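Local coordinates for GNAT family acetyltransferase (PDB 6C30), which probably transfers the acetyl group of acetyl-CoA to an amino group of a protein substrate, as a RimJ-type member of the GNAT N-acetyltransferases, at residues H50-T58 / Y180-R188; A131-L139 / A164-R172. All coordinates share one frame; numbering follows the deposited sequence.

The two contacts sit about 22 Å apart between centres, with nearest atoms about 11 Å from each other, and do not touch. Contact 2 lies closer to the centre of the molecule (about 9 Å between centres, against about 17 Å for contact 1), where helices 130-143 and 160-169 pack together beside strand 114-121; contact 1 is a surface contact between residues 50-58 and the hairpin that joins strand 182-183 to strand 186-196. In chain order, 50-58 comes first, then 131-139 and 164-172, and last 180-188. Strand 172-180, paired with strand 186-196, connects the two regions, linking the helices packed on the central sheet of the GNAT fold to a peripheral hairpin.

Contact 1 of 2, residues H50-T58 / Y180-R188; sequences HLEPWEPMT and YLEVDGAWR
Met57 meets the 182-186 hairpin with both its backbone and its sulfur. Its N-H gives a nearly straight hydrogen bond to Glu182 O, with N to O at 2.8 Å and 159° at the hydrogen, and the same oxygen also receives a CA-H contact from Pro56. The thioether crosses the extended Glu182 side chain at about a right angle: Met57 SD lies 3.6 Å from Glu182 CG, and Gly185 N-H points to the sulfur in a weak hydrogen bond. The bend at chi3 (66°) sets Met57 CE beside the Glu182 carboxylate, 3.7 Å from Glu182 OE2.

One water joins the segments where direct bonds are lacking. It donates to Glu52 O at 2.7 Å and to Glu55 O at 2.6 Å while accepting from Asp184 N, so the carbonyls of Glu52 and Glu55 and one turn amide are satisfied by a single molecule. Nearby, Val183 CG1, anti to the backbone N at chi1 171°, comes within 3.1 Å of Pro53 O, a tight approach for a methyl; that carbonyl also has a weak hydrogen bond from Arg156.

Within the hairpin, Arg188 lays its guanidinium edge along the turn: NE bonds Val183 O at 2.9 Å, and NH2 bonds Asp184 O at 2.8 Å from above the carbonyl plane. Glu55 OE2 forms a salt bridge with Arg44, and Glu52 OE1 is hydrogen-bonded to Gln48.

Val183 to Ala186 form a type I' beta turn, and Tyr180 and Leu181 opposite Arg188 make a classic beta bulge. The arrangement is that of a tight two-residue beta hairpin packed against a surface loop of the GNAT fold.

Contact 2 of 2, residues A131-L139 / A164-R172; sequences ATAALAMGL and AVLAHVGFR
A chi1 of 164° sets Val165 CG1 opposite its own backbone N and directs it at helix 131-139, where it meets Leu135 CD1 at 3.5 Å, the two side chains crossing at about a right angle. The same methyl also touches Ala131 CB and Thr132 CG2. Thr132, at chi1 54°, keeps OG1 turned back to Gly129 O, which leaves CG2 to reach across to Val165 and, at 3.9 Å, to His168 CD2. Val169 CG1 rests on Thr132, 3.8 Å from its CB, and also lies against Thr132 O. Leu135 CD1 also touches Leu166 CD2 at 3.9 Å. Leu139 and Phe171 approach from opposite directions, Leu139 CD2 lying 3.9 Å from Phe171 CZ.

The helix axes come within 9.4 Å and cross at -49°, and helix 160-169 ends in a Schellman motif at Gly170, after which Phe171 turns back toward Leu139. Ile117 and Tyr119 of strand 114-121 also touch this cluster, and Leu208 of helix 204-217 packs on Thr132.

Cross-contact packing is thus mostly apolar, while the Thr132 hydroxyl is hydrogen-bonded just ahead of helix 130-143; the two segments share no direct hydrogen bond, so their association probably rests on van der Waals packing and the exclusion of water.

Contact 1 of 2, residues H50-T58 / Y180-R188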
ATOM      1  N   HIS A  50     -18.504  16.842 -11.235  1.00 13.27           N
ATOM      2  CA  HIS A  50     -18.994  15.494 -11.008  1.00 12.35           C
ATOM      3  C   HIS A  50     -19.405  15.263  -9.564  1.00 13.17           C
ATOM      4  O   HIS A  50     -20.252  14.410  -9.288  1.00 16.32           O
ATOM      5  CB  HIS A  50     -17.928  14.468 -11.380  1.00 13.61           C
ATOM      6  CG  HIS A  50     -17.482  14.559 -12.800  1.00 12.90           C
ATOM      7  ND1 HIS A  50     -18.319  14.272 -13.858  1.00 14.09           N
ATOM      8  CD2 HIS A  50     -16.285  14.884 -13.341  1.00 15.77           C
ATOM      9  CE1 HIS A  50     -17.655  14.418 -14.991  1.00 13.75           C
ATOM     10  NE2 HIS A  50     -16.418  14.788 -14.706  1.00 17.66           N
ATOM     11  N   LEU A  51     -18.789  16.003  -8.645  1.00 12.20           N
ATOM     12  CA  LEU A  51     -18.977  15.768  -7.216  1.00 12.83           C
ATOM     13  C   LEU A  51     -19.966  16.724  -6.572  1.00 12.69           C
ATOM     14  O   LEU A  51     -20.786  16.314  -5.743  1.00 13.74           O
ATOM     15  CB  LEU A  51     -17.630  15.869  -6.492  1.00 13.14           C
ATOM     16  CG  LEU A  51     -16.620  14.779  -6.840  1.00 13.12           C
ATOM     17  CD1 LEU A  51     -15.219  15.187  -6.395  1.00 14.39           C
ATOM     18  CD2 LEU A  51     -17.029  13.448  -6.210  1.00 15.97           C
ATOM     19  N   GLU A  52     -19.895  17.998  -6.949  1.00 13.55           N
ATOM     20  CA  GLU A  52     -20.673  19.019  -6.250  1.00 15.40           C
ATOM     21  C   GLU A  52     -22.211  18.824  -6.299  1.00 14.20           C
ATOM     22  O   GLU A  52     -22.890  19.136  -5.318  1.00 18.52           O
ATOM     23  CB  GLU A  52     -20.300  20.413  -6.775  1.00 18.16           C
ATOM     24  CG  GLU A  52     -20.792  21.545  -5.872  1.00 18.86           C
ATOM     25  CD  GLU A  52     -20.157  22.884  -6.189  1.00 23.65           C
ATOM     26  OE1 GLU A  52     -19.776  23.103  -7.352  1.00 18.84           O
ATOM     27  OE2 GLU A  52     -20.049  23.726  -5.267  1.00 34.93           O
ATOM     28  N   PRO A  53     -22.774  18.283  -7.399  1.00 15.52           N
ATOM     29  CA  PRO A  53     -24.233  18.092  -7.355  1.00 17.69           C
ATOM     30  C   PRO A  53     -24.693  17.114  -6.273  1.00 15.67           C
ATOM     31  O   PRO A  53     -25.895  17.094  -5.971  1.00 15.91           O
ATOM     32  CB  PRO A  53     -24.555  17.523  -8.741  1.00 18.91           C
ATOM     33  CG  PRO A  53     -23.461  18.019  -9.609  1.00 17.96           C
ATOM     34  CD  PRO A  53     -22.238  18.020  -8.749  1.00 16.81           C
ATOM     35  N   TRP A  54     -23.769  16.334  -5.709  1.00 13.60           N
ATOM     36  CA  TRP A  54     -24.111  15.235  -4.802  1.00 14.63           C
ATOM     37  C   TRP A  54     -23.529  15.429  -3.406  1.00 13.78           C
ATOM     38  O   TRP A  54     -23.780  14.625  -2.519  1.00 15.96           O
ATOM     39  CB  TRP A  54     -23.639  13.889  -5.384  1.00 14.91           C
ATOM     40  CG  TRP A  54     -23.981  13.779  -6.828  1.00 14.28           C
ATOM     41  CD1 TRP A  54     -23.128  13.921  -7.884  1.00 16.38           C
ATOM     42  CD2 TRP A  54     -25.281  13.584  -7.382  1.00 14.76           C
ATOM     43  NE1 TRP A  54     -23.818  13.799  -9.067  1.00 17.00           N
ATOM     44  CE2 TRP A  54     -25.142  13.592  -8.786  1.00 16.05           C
ATOM     45  CE3 TRP A  54     -26.552  13.388  -6.829  1.00 16.53           C
ATOM     46  CZ2 TRP A  54     -26.227  13.420  -9.645  1.00 16.71           C
ATOM     47  CZ3 TRP A  54     -27.629  13.212  -7.682  1.00 16.69           C
ATOM     48  CH2 TRP A  54     -27.461  13.233  -9.075  1.00 17.15           C
ATOM     49  N   GLU A  55     -22.784  16.512  -3.229  1.00 14.76           N
ATOM     50  CA  GLU A  55     -21.983  16.725  -2.025  1.00 16.63           C
ATOM     51  C   GLU A  55     -22.733  17.561  -0.997  1.00 14.03           C
ATOM     52  O   GLU A  55     -23.299  18.573  -1.345  1.00 15.43           O
ATOM     53  CB  GLU A  55     -20.679  17.425  -2.418  1.00 17.90           C
ATOM     54  CG  GLU A  55     -19.598  17.494  -1.339  1.00 18.17           C
ATOM     55  CD  GLU A  55     -18.922  16.161  -1.095  1.00 22.01           C
ATOM     56  OE1 GLU A  55     -19.196  15.198  -1.845  1.00 24.98           O
ATOM     57  OE2 GLU A  55     -18.102  16.082  -0.159  1.00 23.42           O
ATOM     58  N   PRO A  56     -22.737  17.137   0.279  1.00 14.97           N
ATOM     59  CA  PRO A  56     -23.295  18.026   1.301  1.00 15.44           C
ATOM     60  C   PRO A  56     -22.586  19.379   1.274  1.00 15.26           C
ATOM     61  O   PRO A  56     -21.360  19.443   1.084  1.00 17.00           O
ATOM     62  CB  PRO A  56     -23.030  17.272   2.608  1.00 19.21           C
ATOM     63  CG  PRO A  56     -22.968  15.833   2.193  1.00 21.72           C
ATOM     64  CD  PRO A  56     -22.335  15.833   0.826  1.00 16.80           C
ATOM     65  N   MET A  57     -23.352  20.448   1.416  1.00 15.23           N
ATOM     66  CA  MET A  57     -22.825  21.795   1.291  1.00 15.25           C
ATOM     67  C   MET A  57     -21.902  22.152   2.452  1.00 23.22           C
ATOM     68  O   MET A  57     -22.119  21.730   3.584  1.00 19.95           O
ATOM     69  CB  MET A  57     -23.967  22.799   1.186  1.00 16.24           C
ATOM     70  CG  MET A  57     -24.692  22.732  -0.157  1.00 18.36           C
ATOM     71  SD  MET A  57     -26.299  23.537  -0.176  1.00 18.69           S
ATOM     72  CE  MET A  57     -25.876  25.263   0.070  1.00 23.37           C
ATOM     73  N   THR A  58     -20.865  22.933   2.157  1.00 21.68           N
ATOM     74  CA  THR A  58     -19.869  23.311   3.160  1.00 21.06           C
ATOM     75  C   THR A  58     -19.958  24.778   3.535  1.00 22.59           C
ATOM     76  O   THR A  58     -19.327  25.208   4.499  1.00 27.38           O
ATOM     77  CB  THR A  58     -18.440  23.051   2.662  1.00 20.91           C
ATOM     78  OG1 THR A  58     -18.222  23.810   1.471  1.00 23.44           O
ATOM     79  CG2 THR A  58     -18.219  21.574   2.373  1.00 22.23           C
ATOM     80  N   TYR A 180     -33.298  15.558   3.448  1.00 12.76           N
ATOM     81  CA  TYR A 180     -32.380  15.018   4.443  1.00 12.70           C
ATOM     82  C   TYR A 180     -31.071  15.801   4.577  1.00 13.15           C
ATOM     83  O   TYR A 180     -30.647  16.117   5.687  1.00 14.55           O
ATOM     84  CB  TYR A 180     -32.091  13.542   4.114  1.00 13.22           C
ATOM     85  CG  TYR A 180     -31.144  12.870   5.082  1.00 12.39           C
ATOM     86  CD1 TYR A 180     -31.503  12.672   6.411  1.00 13.58           C
ATOM     87  CD2 TYR A 180     -29.896  12.425   4.666  1.00 13.50           C
ATOM     88  CE1 TYR A 180     -30.633  12.059   7.297  1.00 15.05           C
ATOM     89  CE2 TYR A 180     -29.025  11.806   5.546  1.00 13.76           C
ATOM     90  CZ  TYR A 180     -29.397  11.635   6.858  1.00 15.31           C
ATOM     91  OH  TYR A 180     -28.513  11.021   7.724  1.00 18.68           O
ATOM     92  N   LEU A 181     -30.421  16.083   3.451  1.00 12.43           N
ATOM     93  CA  LEU A 181     -29.113  16.734   3.454  1.00 13.32           C
ATOM     94  C   LEU A 181     -29.138  17.962   2.568  1.00 12.87           C
ATOM     95  O   LEU A 181     -29.788  17.963   1.509  1.00 14.23           O
ATOM     96  CB  LEU A 181     -28.024  15.769   2.973  1.00 14.81           C
ATOM     97  CG  LEU A 181     -27.423  14.809   3.998  1.00 16.01           C
ATOM     98  CD1 LEU A 181     -26.740  13.629   3.318  1.00 16.88           C
ATOM     99  CD2 LEU A 181     -26.449  15.553   4.922  1.00 17.77           C
ATOM    100  N   GLU A 182     -28.423  19.002   2.986  1.00 13.37           N
ATOM    101  CA  GLU A 182     -28.324  20.221   2.201  1.00 14.69           C
ATOM    102  C   GLU A 182     -27.315  19.989   1.087  1.00 13.20           C
ATOM    103  O   GLU A 182     -26.111  19.898   1.339  1.00 14.08           O
ATOM    104  CB  GLU A 182     -27.897  21.396   3.077  1.00 15.94           C
ATOM    105  CG  GLU A 182     -28.423  22.741   2.626  1.00 19.86           C
ATOM    106  CD  GLU A 182     -27.806  23.894   3.405  1.00 25.88           C
ATOM    107  OE1 GLU A 182     -27.068  23.646   4.387  1.00 25.20           O
ATOM    108  OE2 GLU A 182     -28.056  25.054   3.024  1.00 27.66           O
ATOM    109  N   VAL A 183     -27.805  19.868  -0.139  1.00 12.45           N
ATOM    110  CA  VAL A 183     -26.985  19.487  -1.293  1.00 14.29           C
ATOM    111  C   VAL A 183     -27.420  20.320  -2.495  1.00 14.05           C
ATOM    112  O   VAL A 183     -28.609  20.414  -2.785  1.00 14.61           O
ATOM    113  CB  VAL A 183     -27.134  17.977  -1.629  1.00 12.02           C
ATOM    114  CG1 VAL A 183     -26.463  17.640  -2.954  1.00 14.66           C
ATOM    115  CG2 VAL A 183     -26.597  17.100  -0.507  1.00 13.40           C
ATOM    116  N   ASP A 184     -26.460  20.938  -3.177  1.00 14.71           N
ATOM    117  CA  ASP A 184     -26.735  21.668  -4.415  1.00 14.31           C
ATOM    118  C   ASP A 184     -27.844  22.709  -4.230  1.00 14.24           C
ATOM    119  O   ASP A 184     -28.725  22.854  -5.074  1.00 15.95           O
ATOM    120  CB  ASP A 184     -27.092  20.682  -5.552  1.00 14.65           C
ATOM    121  CG  ASP A 184     -26.986  21.307  -6.938  1.00 15.85           C
ATOM    122  OD1 ASP A 184     -26.169  22.233  -7.121  1.00 16.22           O
ATOM    123  OD2 ASP A 184     -27.708  20.843  -7.850  1.00 18.79           O
ATOM    124  N   GLY A 185     -27.809  23.415  -3.102  1.00 14.09           N
ATOM    125  CA  GLY A 185     -28.665  24.578  -2.935  1.00 14.50           C
ATOM    126  C   GLY A 185     -30.033  24.370  -2.313  1.00 13.52           C
ATOM    127  O   GLY A 185     -30.839  25.310  -2.276  1.00 14.98           O
ATOM    128  N   ALA A 186     -30.309  23.157  -1.846  1.00 14.53           N
ATOM    129  CA  ALA A 186     -31.596  22.871  -1.212  1.00 15.02           C
ATOM    130  C   ALA A 186     -31.492  21.628  -0.359  1.00 14.38           C
ATOM    131  O   ALA A 186     -30.544  20.860  -0.489  1.00 14.62           O
ATOM    132  CB  ALA A 186     -32.697  22.699  -2.264  1.00 18.88           C
ATOM    133  N   TRP A 187     -32.470  21.437   0.519  1.00 14.16           N
ATOM    134  CA  TRP A 187     -32.564  20.198   1.291  1.00 15.08           C
ATOM    135  C   TRP A 187     -33.114  19.087   0.406  1.00 16.17           C
ATOM    136  O   TRP A 187     -34.238  19.189  -0.078  1.00 18.21           O
ATOM    137  CB  TRP A 187     -33.449  20.404   2.521  1.00 14.92           C
ATOM    138  CG  TRP A 187     -32.832  21.312   3.523  1.00 14.02           C
ATOM    139  CD1 TRP A 187     -33.070  22.649   3.688  1.00 18.62           C
ATOM    140  CD2 TRP A 187     -31.856  20.953   4.504  1.00 14.02           C
ATOM    141  NE1 TRP A 187     -32.307  23.140   4.723  1.00 17.72           N
ATOM    142  CE2 TRP A 187     -31.552  22.118   5.240  1.00 15.07           C
ATOM    143  CE3 TRP A 187     -31.217  19.756   4.841  1.00 12.64           C
ATOM    144  CZ2 TRP A 187     -30.626  22.120   6.284  1.00 16.22           C
ATOM    145  CZ3 TRP A 187     -30.301  19.754   5.878  1.00 14.26           C
ATOM    146  CH2 TRP A 187     -30.019  20.931   6.590  1.00 15.36           C
ATOM    147  N   ARG A 188     -32.329  18.033   0.188  1.00 13.96           N
ATOM    148  CA  ARG A 188     -32.649  17.012  -0.814  1.00 13.36           C
ATOM    149  C   ARG A 188     -32.995  15.656  -0.215  1.00 13.97           C
ATOM    150  O   ARG A 188     -32.299  15.172   0.684  1.00 12.93           O
ATOM    151  CB  ARG A 188     -31.476  16.817  -1.783  1.00 14.98           C
ATOM    152  CG  ARG A 188     -30.869  18.087  -2.335  1.00 20.55           C
ATOM    153  CD  ARG A 188     -31.595  18.513  -3.562  1.00 24.14           C
ATOM    154  NE  ARG A 188     -31.009  19.688  -4.200  1.00 18.74           N
ATOM    155  CZ  ARG A 188     -31.528  20.238  -5.291  1.00 22.25           C
ATOM    156  NH1 ARG A 188     -32.611  19.697  -5.833  1.00 24.15           N
ATOM    157  NH2 ARG A 188     -30.978  21.313  -5.838  1.00 21.92           N
TER
HETATM  158  O   HOH W   1     -23.586  20.509  -3.120  1.00 16.66           O

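Contact 2 of 2, residues A131-L139 / A164-R172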
ATOM      1  N   ALA A 131     -15.203   1.389  -6.935  1.00 13.65           N
ATOM      2  CA  ALA A 131     -16.118   1.725  -5.844  1.00 14.06           C
ATOM      3  C   ALA A 131     -16.750   0.488  -5.219  1.00 14.47           C
ATOM      4  O   ALA A 131     -16.860   0.400  -4.008  1.00 14.43           O
ATOM      5  CB  ALA A 131     -17.189   2.674  -6.321  1.00 14.03           C
ATOM      6  N   THR A 132     -17.151  -0.483  -6.041  1.00 14.57           N
ATOM      7  CA  THR A 132     -17.733  -1.697  -5.472  1.00 15.30           C
ATOM      8  C   THR A 132     -16.697  -2.452  -4.639  1.00 13.63           C
ATOM      9  O   THR A 132     -17.018  -2.948  -3.565  1.00 14.08           O
ATOM     10  CB  THR A 132     -18.315  -2.621  -6.551  1.00 15.50           C
ATOM     11  OG1 THR A 132     -17.314  -2.893  -7.539  1.00 17.27           O
ATOM     12  CG2 THR A 132     -19.528  -1.977  -7.211  1.00 16.64           C
ATOM     13  N   ALA A 133     -15.451  -2.492  -5.102  1.00 14.38           N
ATOM     14  CA  ALA A 133     -14.396  -3.129  -4.323  1.00 13.86           C
ATOM     15  C   ALA A 133     -14.137  -2.406  -3.005  1.00 13.39           C
ATOM     16  O   ALA A 133     -13.946  -3.041  -1.967  1.00 14.86           O
ATOM     17  CB  ALA A 133     -13.105  -3.212  -5.131  1.00 15.17           C
ATOM     18  N   ALA A 134     -14.132  -1.077  -3.056  1.00 13.71           N
ATOM     19  CA  ALA A 134     -13.906  -0.283  -1.853  1.00 14.88           C
ATOM     20  C   ALA A 134     -15.014  -0.501  -0.825  1.00 13.65           C
ATOM     21  O   ALA A 134     -14.745  -0.690   0.365  1.00 14.12           O
ATOM     22  CB  ALA A 134     -13.789   1.195  -2.205  1.00 15.53           C
ATOM     23  N   LEU A 135     -16.259  -0.477  -1.282  1.00 13.38           N
ATOM     24  CA  LEU A 135     -17.378  -0.744  -0.391  1.00 13.70           C
ATOM     25  C   LEU A 135     -17.325  -2.157   0.190  1.00 13.48           C
ATOM     26  O   LEU A 135     -17.590  -2.363   1.377  1.00 14.02           O
ATOM     27  CB  LEU A 135     -18.700  -0.534  -1.128  1.00 15.19           C
ATOM     28  CG  LEU A 135     -19.034   0.924  -1.433  1.00 13.14           C
ATOM     29  CD1 LEU A 135     -20.147   0.978  -2.448  1.00 17.71           C
ATOM     30  CD2 LEU A 135     -19.455   1.664  -0.173  1.00 15.36           C
ATOM     31  N   ALA A 136     -16.997  -3.133  -0.651  1.00 14.02           N
ATOM     32  CA  ALA A 136     -16.926  -4.521  -0.188  1.00 14.42           C
ATOM     33  C   ALA A 136     -15.846  -4.704   0.874  1.00 13.05           C
ATOM     34  O   ALA A 136     -16.050  -5.375   1.884  1.00 14.33           O
ATOM     35  CB  ALA A 136     -16.683  -5.455  -1.366  1.00 15.70           C
ATOM     36  N   MET A 137     -14.689  -4.087   0.647  1.00 13.39           N
ATOM     37  CA  MET A 137     -13.622  -4.092   1.640  1.00 14.87           C
ATOM     38  C   MET A 137     -14.061  -3.387   2.918  1.00 12.35           C
ATOM     39  O   MET A 137     -13.794  -3.852   4.020  1.00 14.49           O
ATOM     40  CB  MET A 137     -12.365  -3.420   1.082  1.00 15.31           C
ATOM     41  CG  MET A 137     -11.581  -4.305   0.121  1.00 14.73           C
ATOM     42  SD  MET A 137      -9.976  -3.609  -0.328  1.00 16.15           S
ATOM     43  CE  MET A 137     -10.459  -2.323  -1.467  1.00 19.46           C
ATOM     44  N   GLY A 138     -14.737  -2.249   2.765  1.00 13.70           N
ATOM     45  CA  GLY A 138     -15.220  -1.517   3.918  1.00 13.31           C
ATOM     46  C   GLY A 138     -16.148  -2.362   4.763  1.00 14.36           C
ATOM     47  O   GLY A 138     -16.020  -2.416   5.993  1.00 14.45           O
ATOM     48  N   LEU A 139     -17.094  -3.020   4.095  1.00 14.47           N
ATOM     49  CA  LEU A 139     -18.045  -3.886   4.788  1.00 14.36           C
ATOM     50  C   LEU A 139     -17.339  -5.015   5.514  1.00 14.74           C
ATOM     51  O   LEU A 139     -17.654  -5.300   6.665  1.00 15.36           O
ATOM     52  CB  LEU A 139     -19.075  -4.455   3.808  1.00 13.89           C
ATOM     53  CG  LEU A 139     -20.078  -3.445   3.259  1.00 14.12           C
ATOM     54  CD1 LEU A 139     -20.938  -4.103   2.189  1.00 16.08           C
ATOM     55  CD2 LEU A 139     -20.942  -2.867   4.384  1.00 15.09           C
ATOM     56  N   ALA A 164     -26.718   2.100  -8.235  1.00 15.52           N
ATOM     57  CA  ALA A 164     -26.330   0.831  -8.844  1.00 17.51           C
ATOM     58  C   ALA A 164     -25.122   0.217  -8.143  1.00 15.72           C
ATOM     59  O   ALA A 164     -25.077  -0.996  -7.917  1.00 16.92           O
ATOM     60  CB  ALA A 164     -26.043   1.028 -10.322  1.00 18.39           C
ATOM     61  N   VAL A 165     -24.144   1.051  -7.801  1.00 14.78           N
ATOM     62  CA  VAL A 165     -22.957   0.580  -7.087  1.00 14.98           C
ATOM     63  C   VAL A 165     -23.351  -0.036  -5.739  1.00 14.30           C
ATOM     64  O   VAL A 165     -22.928  -1.141  -5.401  1.00 14.99           O
ATOM     65  CB  VAL A 165     -21.946   1.740  -6.881  1.00 15.40           C
ATOM     66  CG1 VAL A 165     -20.912   1.390  -5.840  1.00 16.43           C
ATOM     67  CG2 VAL A 165     -21.264   2.092  -8.202  1.00 17.97           C
ATOM     68  N   LEU A 166     -24.183   0.676  -4.984  1.00 14.39           N
ATOM     69  CA  LEU A 166     -24.608   0.211  -3.670  1.00 14.05           C
ATOM     70  C   LEU A 166     -25.448  -1.064  -3.762  1.00 15.08           C
ATOM     71  O   LEU A 166     -25.253  -1.997  -2.975  1.00 15.20           O
ATOM     72  CB  LEU A 166     -25.389   1.323  -2.950  1.00 15.03           C
ATOM     73  CG  LEU A 166     -24.538   2.529  -2.534  1.00 14.70           C
ATOM     74  CD1 LEU A 166     -25.413   3.747  -2.275  1.00 14.82           C
ATOM     75  CD2 LEU A 166     -23.697   2.198  -1.305  1.00 15.88           C
ATOM     76  N   ALA A 167     -26.372  -1.107  -4.720  1.00 15.03           N
ATOM     77  CA  ALA A 167     -27.205  -2.296  -4.892  1.00 17.60           C
ATOM     78  C   ALA A 167     -26.341  -3.490  -5.288  1.00 16.26           C
ATOM     79  O   ALA A 167     -26.583  -4.618  -4.844  1.00 18.61           O
ATOM     80  CB  ALA A 167     -28.281  -2.047  -5.929  1.00 17.31           C
ATOM     81  N   HIS A 168     -25.325  -3.240  -6.105  1.00 16.24           N
ATOM     82  CA  HIS A 168     -24.492  -4.322  -6.611  1.00 18.66           C
ATOM     83  C   HIS A 168     -23.847  -5.130  -5.491  1.00 18.35           C
ATOM     84  O   HIS A 168     -23.828  -6.361  -5.543  1.00 20.49           O
ATOM     85  CB  HIS A 168     -23.411  -3.781  -7.544  1.00 18.91           C
ATOM     86  CG  HIS A 168     -22.529  -4.847  -8.110  1.00 22.30           C
ATOM     87  ND1 HIS A 168     -22.826  -5.512  -9.281  1.00 28.65           N
ATOM     88  CD2 HIS A 168     -21.374  -5.383  -7.653  1.00 20.43           C
ATOM     89  CE1 HIS A 168     -21.883  -6.405  -9.528  1.00 27.08           C
ATOM     90  NE2 HIS A 168     -20.990  -6.348  -8.555  1.00 26.22           N
ATOM     91  N   VAL A 169     -23.339  -4.458  -4.461  1.00 16.15           N
ATOM     92  CA  VAL A 169     -22.634  -5.184  -3.408  1.00 16.37           C
ATOM     93  C   VAL A 169     -23.545  -5.757  -2.323  1.00 14.91           C
ATOM     94  O   VAL A 169     -23.078  -6.518  -1.482  1.00 16.52           O
ATOM     95  CB  VAL A 169     -21.539  -4.310  -2.737  1.00 18.46           C
ATOM     96  CG1 VAL A 169     -20.529  -3.865  -3.771  1.00 19.64           C
ATOM     97  CG2 VAL A 169     -22.136  -3.107  -2.017  1.00 15.88           C
ATOM     98  N   GLY A 170     -24.830  -5.398  -2.336  1.00 15.45           N
ATOM     99  CA  GLY A 170     -25.779  -6.026  -1.428  1.00 16.58           C
ATOM    100  C   GLY A 170     -26.598  -5.111  -0.538  1.00 14.95           C
ATOM    101  O   GLY A 170     -27.369  -5.586   0.300  1.00 17.15           O
ATOM    102  N   PHE A 171     -26.460  -3.803  -0.703  1.00 14.65           N
ATOM    103  CA  PHE A 171     -27.285  -2.898   0.100  1.00 14.94           C
ATOM    104  C   PHE A 171     -28.768  -3.005  -0.262  1.00 14.90           C
ATOM    105  O   PHE A 171     -29.120  -3.086  -1.445  1.00 16.65           O
ATOM    106  CB  PHE A 171     -26.808  -1.448  -0.064  1.00 15.45           C
ATOM    107  CG  PHE A 171     -25.559  -1.137   0.708  1.00 14.05           C
ATOM    108  CD1 PHE A 171     -25.634  -0.779   2.044  1.00 14.45           C
ATOM    109  CD2 PHE A 171     -24.313  -1.213   0.101  1.00 14.42           C
ATOM    110  CE1 PHE A 171     -24.479  -0.503   2.771  1.00 15.73           C
ATOM    111  CE2 PHE A 171     -23.159  -0.934   0.816  1.00 14.64           C
ATOM    112  CZ  PHE A 171     -23.244  -0.574   2.157  1.00 14.58           C
ATOM    113  N   ARG A 172     -29.617  -2.996   0.770  1.00 13.88           N
ATOM    114  CA  ARG A 172     -31.075  -2.991   0.630  1.00 17.40           C
ATOM    115  C   ARG A 172     -31.649  -1.597   0.818  1.00 15.20           C
ATOM    116  O   ARG A 172     -31.264  -0.912   1.755  1.00 15.62           O
ATOM    117  CB  ARG A 172     -31.732  -3.893   1.675  1.00 15.16           C
ATOM    118  CG  ARG A 172     -31.328  -5.347   1.657  1.00 15.62           C
ATOM    119  CD  ARG A 172     -31.876  -6.054   2.910  1.00 16.50           C
ATOM    120  NE  ARG A 172     -31.047  -5.801   4.086  1.00 16.40           N
ATOM    121  CZ  ARG A 172     -31.297  -4.879   5.016  1.00 16.09           C
ATOM    122  NH1 ARG A 172     -32.376  -4.111   4.933  1.00 17.90           N
ATOM    123  NH2 ARG A 172     -30.460  -4.738   6.037  1.00 16.28           N
TER